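Local coordinates for protein minor fimbrium anchoring subunit Mfa2 (PDB 5NFI) that anchors the minor (Mfa1) fimbriae of Porphyromonas gingivalis in the outer membrane through its interaction with Mfa1 and regulates fimbrial length, at residues A[4-9]-A[130-135]; A[25-30]-A[71-76]; A[37-42]-A[86-91]; A[140-145]-A[202-207]. One frame throughout, in Å; residues are numbered along the deposited sequence.

Contact 1: residues A[4-9]-A[130-135]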
loop_
_atom_site.group_PDB
_atom_site.type_symbol
_atom_site.label_atom_id
_atom_site.label_comp_id
_atom_site.label_asym_id
_atom_site.label_seq_id
_atom_site.Cartn_x
_atom_site.Cartn_y
_atom_site.Cartn_z
ATOM N N GLY A 4 10.752 3.113 -28.198
ATOM C CA GLY A 4 10.447 3.070 -26.785
ATOM C C GLY A 4 9.842 4.344 -26.243
ATOM O O GLY A 4 9.746 5.348 -26.944
ATOM N N VAL A 5 9.419 4.275 -24.984
ATOM C CA VAL A 5 8.814 5.398 -24.273
ATOM C C VAL A 5 9.764 5.903 -23.203
ATOM O O VAL A 5 10.216 5.125 -22.378
ATOM C CB VAL A 5 7.487 5.004 -23.559
ATOM C CG1 VAL A 5 6.812 6.241 -22.984
ATOM C CG2 VAL A 5 6.556 4.283 -24.498
ATOM N N TYR A 6 10.064 7.195 -23.189
ATOM C CA TYR A 6 10.763 7.734 -22.035
ATOM C C TYR A 6 9.728 8.094 -20.976
ATOM O O TYR A 6 8.716 8.716 -21.278
ATOM C CB TYR A 6 11.614 8.951 -22.399
ATOM C CG TYR A 6 12.841 8.616 -23.212
ATOM C CD1 TYR A 6 13.965 8.055 -22.615
ATOM C CD2 TYR A 6 12.882 8.870 -24.580
ATOM C CE1 TYR A 6 15.095 7.750 -23.369
ATOM C CE2 TYR A 6 13.989 8.572 -25.321
ATOM C CZ TYR A 6 15.095 8.011 -24.719
ATOM O OH TYR A 6 16.209 7.717 -25.480
ATOM N N VAL A 7 9.985 7.682 -19.740
ATOM C CA VAL A 7 9.048 7.912 -18.650
ATOM C C VAL A 7 9.699 8.671 -17.507
ATOM O O VAL A 7 10.790 8.332 -17.047
ATOM C CB VAL A 7 8.471 6.596 -18.098
ATOM C CG1 VAL A 7 7.506 6.888 -16.972
ATOM C CG2 VAL A 7 7.762 5.826 -19.191
ATOM N N ASN A 8 9.009 9.720 -17.076
ATOM C CA ASN A 8 9.418 10.539 -15.957
ATOM C C ASN A 8 8.586 10.211 -14.721
ATOM O O ASN A 8 7.354 10.122 -14.789
ATOM C CB ASN A 8 9.271 12.013 -16.298
ATOM C CG ASN A 8 9.500 12.900 -15.105
ATOM O OD1 ASN A 8 8.560 13.253 -14.385
ATOM N ND2 ASN A 8 10.761 13.252 -14.870
ATOM N N PHE A 9 9.241 10.034 -13.585
ATOM C CA PHE A 9 8.486 9.619 -12.419
ATOM C C PHE A 9 8.451 10.723 -11.392
ATOM O O PHE A 9 9.499 11.274 -11.016
ATOM C CB PHE A 9 9.060 8.334 -11.819
ATOM C CG PHE A 9 8.906 7.129 -12.711
ATOM C CD1 PHE A 9 7.648 6.621 -13.001
ATOM C CD2 PHE A 9 10.018 6.501 -13.260
ATOM C CE1 PHE A 9 7.504 5.506 -13.819
ATOM C CE2 PHE A 9 9.878 5.380 -14.069
ATOM C CZ PHE A 9 8.621 4.881 -14.346
ATOM N N ASP A 130 7.286 10.288 -34.316
ATOM C CA ASP A 130 8.481 10.560 -33.548
ATOM C C ASP A 130 9.326 9.344 -33.206
ATOM O O ASP A 130 8.813 8.288 -32.844
ATOM C CB ASP A 130 8.103 11.262 -32.241
ATOM C CG ASP A 130 7.496 12.629 -32.467
ATOM O OD1 ASP A 130 8.090 13.420 -33.225
ATOM O OD2 ASP A 130 6.424 12.912 -31.887
ATOM N N GLN A 131 10.623 9.507 -33.432
ATOM C CA GLN A 131 11.642 9.135 -32.467
ATOM C C GLN A 131 11.281 8.007 -31.523
ATOM O O GLN A 131 10.991 6.872 -31.907
ATOM C CB GLN A 131 11.930 10.375 -31.616
ATOM C CG GLN A 131 13.354 10.694 -31.283
ATOM C CD GLN A 131 13.417 11.697 -30.149
ATOM O OE1 GLN A 131 12.453 11.857 -29.395
ATOM N NE2 GLN A 131 14.537 12.396 -30.036
ATOM N N TYR A 132 11.351 8.387 -30.255
ATOM C CA TYR A 132 10.737 7.723 -29.138
ATOM C C TYR A 132 9.666 8.690 -28.645
ATOM O O TYR A 132 9.684 9.865 -29.009
ATOM C CB TYR A 132 11.756 7.446 -28.039
ATOM C CG TYR A 132 13.032 6.790 -28.497
ATOM C CD1 TYR A 132 14.070 7.542 -29.028
ATOM C CD2 TYR A 132 13.210 5.421 -28.373
ATOM C CE1 TYR A 132 15.246 6.944 -29.445
ATOM C CE2 TYR A 132 14.380 4.814 -28.778
ATOM C CZ TYR A 132 15.395 5.579 -29.312
ATOM O OH TYR A 132 16.561 4.980 -29.720
ATOM N N ILE A 133 8.742 8.225 -27.815
ATOM C CA ILE A 133 7.773 9.139 -27.226
ATOM C C ILE A 133 8.119 9.400 -25.766
ATOM O O ILE A 133 9.074 8.837 -25.230
ATOM C CB ILE A 133 6.338 8.603 -27.341
ATOM C CG1 ILE A 133 6.160 7.340 -26.508
ATOM C CG2 ILE A 133 5.997 8.310 -28.789
ATOM C CD1 ILE A 133 4.856 6.650 -26.779
ATOM N N HIS A 134 7.359 10.282 -25.133
ATOM C CA HIS A 134 7.572 10.585 -23.726
ATOM C C HIS A 134 6.268 10.557 -22.966
ATOM O O HIS A 134 5.201 10.692 -23.558
ATOM C CB HIS A 134 8.238 11.944 -23.560
ATOM C CG HIS A 134 9.616 12.003 -24.133
ATOM N ND1 HIS A 134 10.746 12.108 -23.351
ATOM C CD2 HIS A 134 10.048 11.963 -25.415
ATOM C CE1 HIS A 134 11.815 12.137 -24.127
ATOM N NE2 HIS A 134 11.419 12.051 -25.384
ATOM N N THR A 135 6.370 10.376 -21.654
ATOM C CA THR A 135 5.224 10.430 -20.769
ATOM C C THR A 135 5.699 10.602 -19.327
ATOM O O THR A 135 6.893 10.515 -19.050
ATOM C CB THR A 135 4.355 9.168 -20.891
ATOM O OG1 THR A 135 3.117 9.355 -20.191
ATOM C CG2 THR A 135 5.079 7.956 -20.326
#

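Contact 2: residues A[25-30]-A[71-76]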
loop_
_atom_site.group_PDB
_atom_site.type_symbol
_atom_site.label_atom_id
_atom_site.label_comp_id
_atom_site.label_asym_id
_atom_site.label_seq_id
_atom_site.Cartn_x
_atom_site.Cartn_y
_atom_site.Cartn_z
ATOM N N VAL A 25 12.100 6.286 -3.239
ATOM C CA VAL A 25 12.066 5.333 -4.346
ATOM C C VAL A 25 13.465 5.030 -4.823
ATOM O O VAL A 25 14.091 5.881 -5.429
ATOM C CB VAL A 25 11.229 5.856 -5.503
ATOM C CG1 VAL A 25 11.228 4.852 -6.642
ATOM C CG2 VAL A 25 9.803 6.137 -5.013
ATOM N N ALA A 26 13.956 3.820 -4.545
ATOM C CA ALA A 26 15.355 3.460 -4.844
ATOM C C ALA A 26 15.514 2.513 -6.021
ATOM O O ALA A 26 16.617 2.350 -6.541
ATOM C CB ALA A 26 16.024 2.846 -3.629
ATOM N N ARG A 27 14.429 1.882 -6.444
ATOM C CA ARG A 27 14.508 0.981 -7.573
ATOM C C ARG A 27 13.151 0.874 -8.239
ATOM O O ARG A 27 12.150 1.266 -7.663
ATOM C CB ARG A 27 15.017 -0.384 -7.126
ATOM C CG ARG A 27 14.074 -1.151 -6.232
ATOM C CD ARG A 27 14.713 -2.436 -5.725
ATOM N NE ARG A 27 15.209 -3.305 -6.790
ATOM C CZ ARG A 27 14.445 -4.041 -7.595
ATOM N NH1 ARG A 27 13.122 -4.015 -7.507
ATOM N NH2 ARG A 27 15.013 -4.793 -8.521
ATOM N N LEU A 28 13.121 0.368 -9.467
ATOM C CA LEU A 28 11.906 0.379 -10.277
ATOM C C LEU A 28 11.729 -0.924 -11.048
ATOM O O LEU A 28 12.696 -1.530 -11.501
ATOM C CB LEU A 28 11.918 1.558 -11.270
ATOM C CG LEU A 28 11.663 2.961 -10.704
ATOM C CD1 LEU A 28 11.988 4.003 -11.738
ATOM C CD2 LEU A 28 10.215 3.132 -10.190
ATOM N N ASN A 29 10.479 -1.350 -11.169
ATOM C CA ASN A 29 10.084 -2.417 -12.058
ATOM C C ASN A 29 9.000 -1.819 -12.957
ATOM O O ASN A 29 7.894 -1.534 -12.502
ATOM C CB ASN A 29 9.559 -3.640 -11.291
ATOM C CG ASN A 29 10.632 -4.336 -10.450
ATOM O OD1 ASN A 29 11.075 -3.825 -9.420
ATOM N ND2 ASN A 29 11.000 -5.537 -10.853
ATOM N N VAL A 30 9.320 -1.603 -14.223
ATOM C CA VAL A 30 8.408 -0.926 -15.130
ATOM C C VAL A 30 8.000 -1.856 -16.266
ATOM O O VAL A 30 8.855 -2.401 -16.980
ATOM C CB VAL A 30 9.043 0.354 -15.689
ATOM C CG1 VAL A 30 8.022 1.152 -16.452
ATOM C CG2 VAL A 30 9.587 1.175 -14.551
ATOM N N TRP A 71 6.434 0.009 -10.526
ATOM C CA TRP A 71 6.508 -0.383 -9.136
ATOM C C TRP A 71 7.808 0.060 -8.523
ATOM O O TRP A 71 8.877 -0.176 -9.083
ATOM C CB TRP A 71 6.346 -1.887 -9.007
ATOM C CG TRP A 71 4.973 -2.361 -9.357
ATOM C CD1 TRP A 71 4.530 -2.781 -10.578
ATOM C CD2 TRP A 71 3.855 -2.472 -8.461
ATOM N NE1 TRP A 71 3.203 -3.153 -10.501
ATOM C CE2 TRP A 71 2.766 -2.971 -9.211
ATOM C CE3 TRP A 71 3.669 -2.199 -7.099
ATOM C CZ2 TRP A 71 1.518 -3.211 -8.643
ATOM C CZ3 TRP A 71 2.418 -2.431 -6.535
ATOM C CH2 TRP A 71 1.363 -2.937 -7.305
ATOM N N GLY A 72 7.709 0.707 -7.369
ATOM C CA GLY A 72 8.864 1.243 -6.692
ATOM C C GLY A 72 9.167 0.463 -5.446
ATOM O O GLY A 72 8.278 0.224 -4.627
ATOM N N ASN A 73 10.433 0.076 -5.329
ATOM C CA ASN A 73 10.966 -0.670 -4.197
ATOM C C ASN A 73 10.377 -2.068 -4.038
ATOM O O ASN A 73 10.106 -2.505 -2.931
ATOM C CB ASN A 73 10.768 0.116 -2.908
ATOM C CG ASN A 73 11.360 1.489 -2.983
ATOM O OD1 ASN A 73 12.333 1.720 -3.715
ATOM N ND2 ASN A 73 10.784 2.422 -2.228
ATOM N N ILE A 74 10.194 -2.772 -5.143
ATOM C CA ILE A 74 9.940 -4.195 -5.069
ATOM C C ILE A 74 11.163 -4.892 -4.465
ATOM O O ILE A 74 12.289 -4.717 -4.914
ATOM C CB ILE A 74 9.618 -4.777 -6.435
ATOM C CG1 ILE A 74 8.175 -4.439 -6.810
ATOM C CG2 ILE A 74 9.828 -6.275 -6.427
ATOM C CD1 ILE A 74 7.760 -5.013 -8.137
ATOM N N ASP A 75 10.908 -5.691 -3.440
ATOM C CA ASP A 75 11.912 -6.113 -2.477
ATOM C C ASP A 75 11.891 -7.630 -2.398
ATOM O O ASP A 75 11.061 -8.264 -3.040
ATOM C CB ASP A 75 11.600 -5.493 -1.101
ATOM C CG ASP A 75 12.819 -4.899 -0.432
ATOM O OD1 ASP A 75 13.886 -5.550 -0.429
ATOM O OD2 ASP A 75 12.731 -3.764 0.077
ATOM N N ASP A 76 12.774 -8.213 -1.595
ATOM C CA ASP A 76 12.697 -9.644 -1.331
ATOM C C ASP A 76 11.719 -9.958 -0.174
ATOM O O ASP A 76 11.654 -11.096 0.300
ATOM C CB ASP A 76 14.090 -10.230 -1.043
ATOM C CG ASP A 76 14.916 -9.368 -0.103
ATOM O OD1 ASP A 76 14.322 -8.557 0.649
ATOM O OD2 ASP A 76 16.164 -9.514 -0.105
#

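Contact 3: residues A[37-42]-A[86-91]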
loop_
_atom_site.group_PDB
_atom_site.type_symbol
_atom_site.label_atom_id
_atom_site.label_comp_id
_atom_site.label_asym_id
_atom_site.label_seq_id
_atom_site.Cartn_x
_atom_site.Cartn_y
_atom_site.Cartn_z
ATOM N N GLY A 37 -3.720 -5.837 -23.182
ATOM C CA GLY A 37 -3.379 -6.039 -21.790
ATOM C C GLY A 37 -2.322 -7.111 -21.621
ATOM O O GLY A 37 -2.131 -7.626 -20.532
ATOM N N ILE A 38 -1.638 -7.447 -22.707
ATOM C CA ILE A 38 -0.573 -8.442 -22.680
ATOM C C ILE A 38 0.783 -7.787 -22.427
ATOM O O ILE A 38 1.051 -6.701 -22.935
ATOM C CB ILE A 38 -0.543 -9.223 -24.002
ATOM C CG1 ILE A 38 -1.726 -10.195 -24.061
ATOM C CG2 ILE A 38 0.789 -9.951 -24.201
ATOM C CD1 ILE A 38 -2.116 -10.565 -25.467
ATOM N N LEU A 39 1.632 -8.435 -21.636
ATOM C CA LEU A 39 2.966 -7.908 -21.335
ATOM C C LEU A 39 3.856 -7.873 -22.573
ATOM O O LEU A 39 4.059 -8.889 -23.224
ATOM C CB LEU A 39 3.632 -8.750 -20.241
ATOM C CG LEU A 39 5.007 -8.339 -19.711
ATOM C CD1 LEU A 39 5.032 -6.888 -19.267
ATOM C CD2 LEU A 39 5.386 -9.242 -18.561
ATOM N N ARG A 40 4.379 -6.692 -22.890
ATOM C CA ARG A 40 5.259 -6.525 -24.043
ATOM C C ARG A 40 6.676 -6.123 -23.650
ATOM O O ARG A 40 7.603 -6.280 -24.434
ATOM C CB ARG A 40 4.698 -5.481 -25.005
ATOM C CG ARG A 40 3.449 -5.916 -25.697
ATOM C CD ARG A 40 3.622 -7.293 -26.279
ATOM N NE ARG A 40 2.375 -7.813 -26.830
ATOM C CZ ARG A 40 2.236 -9.047 -27.298
ATOM N NH1 ARG A 40 3.277 -9.874 -27.294
ATOM N NH2 ARG A 40 1.065 -9.446 -27.777
ATOM N N SER A 41 6.853 -5.606 -22.444
ATOM C CA SER A 41 8.158 -5.129 -22.033
ATOM C C SER A 41 8.299 -5.196 -20.519
ATOM O O SER A 41 7.383 -4.793 -19.805
ATOM C CB SER A 41 8.357 -3.705 -22.521
ATOM O OG SER A 41 9.561 -3.171 -22.010
ATOM N N ALA A 42 9.431 -5.696 -20.023
ATOM C CA ALA A 42 9.655 -5.806 -18.578
ATOM C C ALA A 42 11.032 -5.295 -18.184
ATOM O O ALA A 42 12.044 -5.871 -18.571
ATOM C CB ALA A 42 9.483 -7.251 -18.116
ATOM N N GLY A 86 4.629 -11.484 -23.956
ATOM C CA GLY A 86 3.764 -12.058 -24.958
ATOM C C GLY A 86 2.816 -13.090 -24.389
ATOM O O GLY A 86 2.173 -13.810 -25.148
ATOM N N GLU A 87 2.729 -13.175 -23.060
ATOM C CA GLU A 87 1.828 -14.131 -22.399
ATOM C C GLU A 87 1.144 -13.525 -21.178
ATOM O O GLU A 87 -0.076 -13.451 -21.123
ATOM C CB GLU A 87 2.595 -15.408 -22.018
ATOM C CG GLU A 87 3.015 -16.203 -23.267
ATOM C CD GLU A 87 3.852 -17.441 -22.989
ATOM O OE1 GLU A 87 3.369 -18.344 -22.262
ATOM O OE2 GLU A 87 4.987 -17.509 -23.525
ATOM N N THR A 88 1.940 -13.089 -20.209
ATOM C CA THR A 88 1.436 -12.482 -18.979
ATOM C C THR A 88 0.484 -11.311 -19.250
ATOM O O THR A 88 0.757 -10.494 -20.117
ATOM C CB THR A 88 2.611 -11.996 -18.117
ATOM O OG1 THR A 88 3.455 -13.105 -17.793
ATOM C CG2 THR A 88 2.118 -11.365 -16.847
ATOM N N THR A 89 -0.630 -11.219 -18.519
ATOM C CA THR A 89 -1.577 -10.123 -18.736
ATOM C C THR A 89 -1.719 -9.172 -17.546
ATOM O O THR A 89 -1.304 -9.493 -16.427
ATOM C CB THR A 89 -2.963 -10.653 -19.095
ATOM O OG1 THR A 89 -3.497 -11.405 -17.999
ATOM C CG2 THR A 89 -2.872 -11.546 -20.304
ATOM N N LYS A 90 -2.318 -8.005 -17.808
ATOM C CA LYS A 90 -2.401 -6.885 -16.856
ATOM C C LYS A 90 -2.961 -7.281 -15.490
ATOM O O LYS A 90 -2.556 -6.740 -14.476
ATOM C CB LYS A 90 -3.260 -5.741 -17.447
ATOM C CG LYS A 90 -4.715 -6.157 -17.690
ATOM C CD LYS A 90 -5.665 -5.130 -18.305
ATOM C CE LYS A 90 -5.015 -4.086 -19.187
ATOM N NZ LYS A 90 -6.107 -3.295 -19.859
ATOM N N GLN A 91 -3.878 -8.241 -15.464
ATOM C CA GLN A 91 -4.654 -8.502 -14.255
ATOM C C GLN A 91 -4.206 -9.768 -13.524
ATOM O O GLN A 91 -4.862 -10.210 -12.591
ATOM C CB GLN A 91 -6.150 -8.600 -14.585
ATOM C CG GLN A 91 -6.576 -9.890 -15.290
ATOM C CD GLN A 91 -6.231 -9.963 -16.788
ATOM O OE1 GLN A 91 -5.641 -9.054 -17.353
ATOM N NE2 GLN A 91 -6.625 -11.057 -17.429
#

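Contact 4: residues A[140-145]-A[202-207]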
loop_
_atom_site.group_PDB
_atom_site.type_symbol
_atom_site.label_atom_id
_atom_site.label_comp_id
_atom_site.label_asym_id
_atom_site.label_seq_id
_atom_site.Cartn_x
_atom_site.Cartn_y
_atom_site.Cartn_z
ATOM N N ARG A 140 2.224 6.716 -6.370
ATOM C CA ARG A 140 1.478 6.792 -5.137
ATOM C C ARG A 140 2.014 5.749 -4.173
ATOM O O ARG A 140 2.225 4.594 -4.555
ATOM C CB ARG A 140 -0.006 6.558 -5.397
ATOM C CG ARG A 140 -0.859 6.417 -4.139
ATOM C CD ARG A 140 -1.068 7.727 -3.373
ATOM N NE ARG A 140 -1.863 7.451 -2.180
ATOM C CZ ARG A 140 -1.505 7.772 -0.937
ATOM N NH1 ARG A 140 -0.380 8.439 -0.710
ATOM N NH2 ARG A 140 -2.282 7.440 0.080
ATOM N N GLU A 141 2.241 6.151 -2.925
ATOM C CA GLU A 141 2.713 5.214 -1.913
ATOM C C GLU A 141 1.582 4.314 -1.457
ATOM O O GLU A 141 0.485 4.792 -1.181
ATOM C CB GLU A 141 3.319 5.939 -0.711
ATOM C CG GLU A 141 3.926 4.960 0.271
ATOM C CD GLU A 141 4.501 5.617 1.499
ATOM O OE1 GLU A 141 4.494 6.875 1.545
ATOM O OE2 GLU A 141 4.966 4.869 2.401
ATOM N N TYR A 142 1.877 3.015 -1.381
ATOM C CA TYR A 142 0.917 1.979 -1.016
ATOM C C TYR A 142 1.125 1.484 0.417
ATOM O O TYR A 142 0.196 0.959 1.024
ATOM C CB TYR A 142 1.028 0.780 -1.955
ATOM C CG TYR A 142 0.148 0.819 -3.181
ATOM C CD1 TYR A 142 -0.371 2.016 -3.666
ATOM C CD2 TYR A 142 -0.172 -0.355 -3.853
ATOM C CE1 TYR A 142 -1.181 2.036 -4.782
ATOM C CE2 TYR A 142 -0.976 -0.342 -4.961
ATOM C CZ TYR A 142 -1.478 0.849 -5.422
ATOM O OH TYR A 142 -2.286 0.843 -6.539
ATOM N N THR A 143 2.357 1.603 0.928
ATOM C CA THR A 143 2.610 1.338 2.338
ATOM C C THR A 143 1.926 2.393 3.225
ATOM O O THR A 143 1.760 3.570 2.847
ATOM C CB THR A 143 4.106 1.314 2.687
ATOM O OG1 THR A 143 4.811 2.206 1.821
ATOM C CG2 THR A 143 4.690 -0.093 2.595
ATOM N N ASN A 144 1.513 1.950 4.404
ATOM C CA ASN A 144 0.888 2.816 5.388
ATOM C C ASN A 144 1.485 2.490 6.715
ATOM O O ASN A 144 1.648 1.328 7.044
ATOM C CB ASN A 144 -0.616 2.622 5.430
ATOM C CG ASN A 144 -1.284 3.085 4.180
ATOM O OD1 ASN A 144 -1.471 4.282 3.979
ATOM N ND2 ASN A 144 -1.688 2.138 3.340
ATOM N N ARG A 145 1.822 3.524 7.461
ATOM C CA ARG A 145 2.352 3.377 8.800
ATOM C C ARG A 145 1.236 3.714 9.762
ATOM O O ARG A 145 0.686 4.813 9.731
ATOM C CB ARG A 145 3.573 4.279 9.013
ATOM C CG ARG A 145 4.773 3.873 8.172
ATOM C CD ARG A 145 5.704 5.043 7.947
ATOM N NE ARG A 145 5.098 6.049 7.076
ATOM C CZ ARG A 145 5.081 5.982 5.743
ATOM N NH1 ARG A 145 4.494 6.944 5.035
ATOM N NH2 ARG A 145 5.648 4.956 5.114
ATOM N N THR A 202 1.696 -1.602 7.037
ATOM C CA THR A 202 0.884 -2.461 6.212
ATOM C C THR A 202 0.923 -1.937 4.784
ATOM O O THR A 202 1.532 -0.909 4.515
ATOM C CB THR A 202 -0.562 -2.538 6.734
ATOM O OG1 THR A 202 -1.330 -3.414 5.902
ATOM C CG2 THR A 202 -1.201 -1.170 6.735
ATOM N N LEU A 203 0.283 -2.632 3.861
ATOM C CA LEU A 203 0.279 -2.138 2.506
ATOM C C LEU A 203 -0.992 -1.323 2.315
ATOM O O LEU A 203 -1.340 -0.529 3.191
ATOM C CB LEU A 203 0.414 -3.281 1.499
ATOM C CG LEU A 203 1.753 -4.016 1.659
ATOM C CD1 LEU A 203 1.841 -5.209 0.746
ATOM C CD2 LEU A 203 2.921 -3.066 1.404
ATOM N N LYS A 204 -1.661 -1.487 1.176
ATOM C CA LYS A 204 -2.710 -0.552 0.760
ATOM C C LYS A 204 -3.957 -0.626 1.645
ATOM O O LYS A 204 -4.434 -1.707 1.998
ATOM C CB LYS A 204 -3.089 -0.802 -0.705
ATOM C CG LYS A 204 -4.080 0.192 -1.294
ATOM C CD LYS A 204 -3.445 0.999 -2.404
ATOM C CE LYS A 204 -4.371 1.155 -3.601
ATOM N NZ LYS A 204 -5.612 1.935 -3.272
ATOM N N LEU A 205 -4.469 0.546 2.002
ATOM C CA LEU A 205 -5.686 0.635 2.781
ATOM C C LEU A 205 -6.829 1.121 1.924
ATOM O O LEU A 205 -6.961 2.306 1.665
ATOM C CB LEU A 205 -5.500 1.575 3.966
ATOM C CG LEU A 205 -4.350 1.174 4.873
ATOM C CD1 LEU A 205 -4.133 2.237 5.914
ATOM C CD2 LEU A 205 -4.640 -0.164 5.501
ATOM N N GLU A 206 -7.675 0.208 1.490
ATOM C CA GLU A 206 -8.828 0.640 0.746
ATOM C C GLU A 206 -9.993 -0.273 1.036
ATOM O O GLU A 206 -9.828 -1.379 1.515
ATOM C CB GLU A 206 -8.531 0.672 -0.751
ATOM C CG GLU A 206 -8.513 -0.694 -1.407
ATOM C CD GLU A 206 -8.030 -0.642 -2.840
ATOM O OE1 GLU A 206 -8.471 -1.486 -3.650
ATOM O OE2 GLU A 206 -7.204 0.237 -3.157
ATOM N N SER A 207 -11.178 0.225 0.739
ATOM C CA SER A 207 -12.396 -0.520 0.934
ATOM C C SER A 207 -12.456 -1.654 -0.056
ATOM O O SER A 207 -11.795 -1.604 -1.083
ATOM C CB SER A 207 -13.582 0.412 0.766
ATOM O OG SER A 207 -13.254 1.426 -0.168
#

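Contact 1: residues A[4-9]-A[130-135]
The carbonyl oxygen of I133 is gripped twice from 4-9: Y6 N gives it an almost straight hydrogen bond (N to O 2.8 Å, 170° at the hydrogen), and the CA-H of V5 adds a longer contact. Y6 pairs on in the other direction, its O taking T135 N, while I133 N bonds G4 O and N8 N bonds T135 O. That staggered pattern is the signature of parallel strands. On one face the methyl T135 CG2 slots between V5 CG1 and V7 CG2, 3.6 Å from each, and I133 CG1 crosses obliquely onto the V5 methyls. The other face carries an aromatic cluster. Y6 turns its edge to the face of Y132 in an offset edge-to-face pair (centroids 5.4 Å apart, planes at 65°), CE2 reaching Y132 CB. The H134 ring lies alongside Y6 pointing the same way, nearly parallel but slid so far that the two barely overlap; its ND1 is hydrogen-bonded to E55. Strand 3-10 thus runs between strand 133-151, its parallel neighbour here, and antiparallel strand 56-60, while V5, I133 and T135 pack onto V120 of strand 113-122.

Contact 2: residues A[25-30]-A[71-76]
R27 leaves the backbone with CG in the crowded position between N and the carbonyl carbon (chi1 67°), which carries the chain from CB across toward 71-76. CG rests 3.7 Å from N73 CA. CD comes next, 3.4 Å from I74 O, and the bend at chi3 (-55°) brings the guanidinium up to that same oxygen, which it meets obliquely. NE and CZ lie 3.7 and 3.5 Å from I74 O. At the tip NH1 lies 2.8 Å from I74 O; it makes a weak hydrogen bond to N29 OD1, while NH2 forms a salt bridge with E46. N29 OD1 lies 3.5 Å from I74 CB, the two side chains crossing at about a right angle. The backbones form the end of an antiparallel ladder between strands 28-33 and 64-72, consistent with the transthyretin-like beta-sandwich of the fimbrillin superfamily: N29 and W71 are a hydrogen-bonded pair joined through N and O both ways, L28 and G72 a non-hydrogen-bonded pair, and beyond them N73 N donates a single further hydrogen bond to R27 O (3.1 Å). There N73 takes a left-handed backbone conformation and the chain turns out of the ladder. The N73 side chain bends back so that OD1 receives A26 N on a lone pair, 2.8 Å away and nearly straight at 167°, with a weaker bond from R27 N. ND2 of N73 is held by the carbonyls of E24 and T111.

Contact 3: residues A[37-42]-A[86-91]
The guanidinium of R40 has I38 CG2 on one face, 3.5 Å above the plane and over its centre, so the methyl covers that face from within its own segment. G86 approaches the same group obliquely, its CA 3.2 Å from NH1, and CG2 of I38 also lies against G86 CA. The bend at chi2 (-49°) folds R40 back to this place, and NE is tied into a salt bridge with D34. Three hydrogen bonds join the two backbones. K90 N donates to G37 O, in the carbonyl plane, at 2.8 Å. L39 N donates to T88 O at 2.7 Å, nearly along the C=O axis. G86 N donates to L39 O, almost straight at 173°. I38 and T89 form a single bridge between them, so 86-91 clings to the start of strand 39-45 without becoming a strand. Side chains add modest packing: L39 lies beside T88 and points the same way, CD2 reaching T88 CB at 3.9 Å, and the K90 chain, bent at chi3, sets CE 3.6 Å from G37 CA. G37 and G86 both have positive phi, a conformation glycine adopts easily. T88 OG1 is held within its own loop by K84 N and E82. At the end of the contact, R40 and S41 both face A32 in a classic beta bulge, where strand 39-45 pairs with strand 28-33. L39 packs on Y31 and F33 of that neighbour; the loop leads from strand 78-80 to strand 93-100, K90 bonding the backbone of D173.

Contact 4: residues A[140-145]-A[202-207]
This is a buried antiparallel bridge near the centre of the chain, made where the long strand 133-151 is interrupted and the segment 202-207 leaves the end of strand 196-202. N144 and T202 form the hydrogen-bonded pair, each N 2.9 Å from the other's O. The N144 side chain lengthens that grip: ND2 reaches L203 O at 2.7 Å, the acceptor in the amide plane but the donor lifted above the carbonyl plane. L205 slides past in the opposite direction, its CD1 3.4 Å from N144 CG. Two residues along from the N144-T202 pair, K204 lies over one face of the Y142 ring, with CD 3.4 Å from the centroid and only 9° off the normal, a CH-pi contact; beyond it NZ forms a salt bridge with E206. Y142 OH is bonded to G174 O. E141 OE2 is fixed by R145 NH2 and by T143 OG1, and R145 also pairs with D249. Strand 133-151 thus has strand 113-122 beside it before the break, at R140 and Y114, and strand 196-202 after it; strand 249-258 runs parallel to it there, and its F250 meets both N144 and L205.

Contacts 1 and 4 both use strand 133-151, near its start and around its break, with centres about 29 Å apart, so this one strand links them. Contact 2 lies between and touches both: F9 CE2 meets L28 CD1 at 3.4 Å on the side of contact 1, and W71 CH2 approaches Y142 CE2 at 4.2 Å on the side of contact 4. In contact 3, strand 39-45 is the neighbour of strand 28-33 in contact 2, and the nearest atoms of the two contacts are about 4 Å apart without touching. Along the chain, contacts 2 and 3 interleave, both within the span that contact 1 closes, and contact 4 follows.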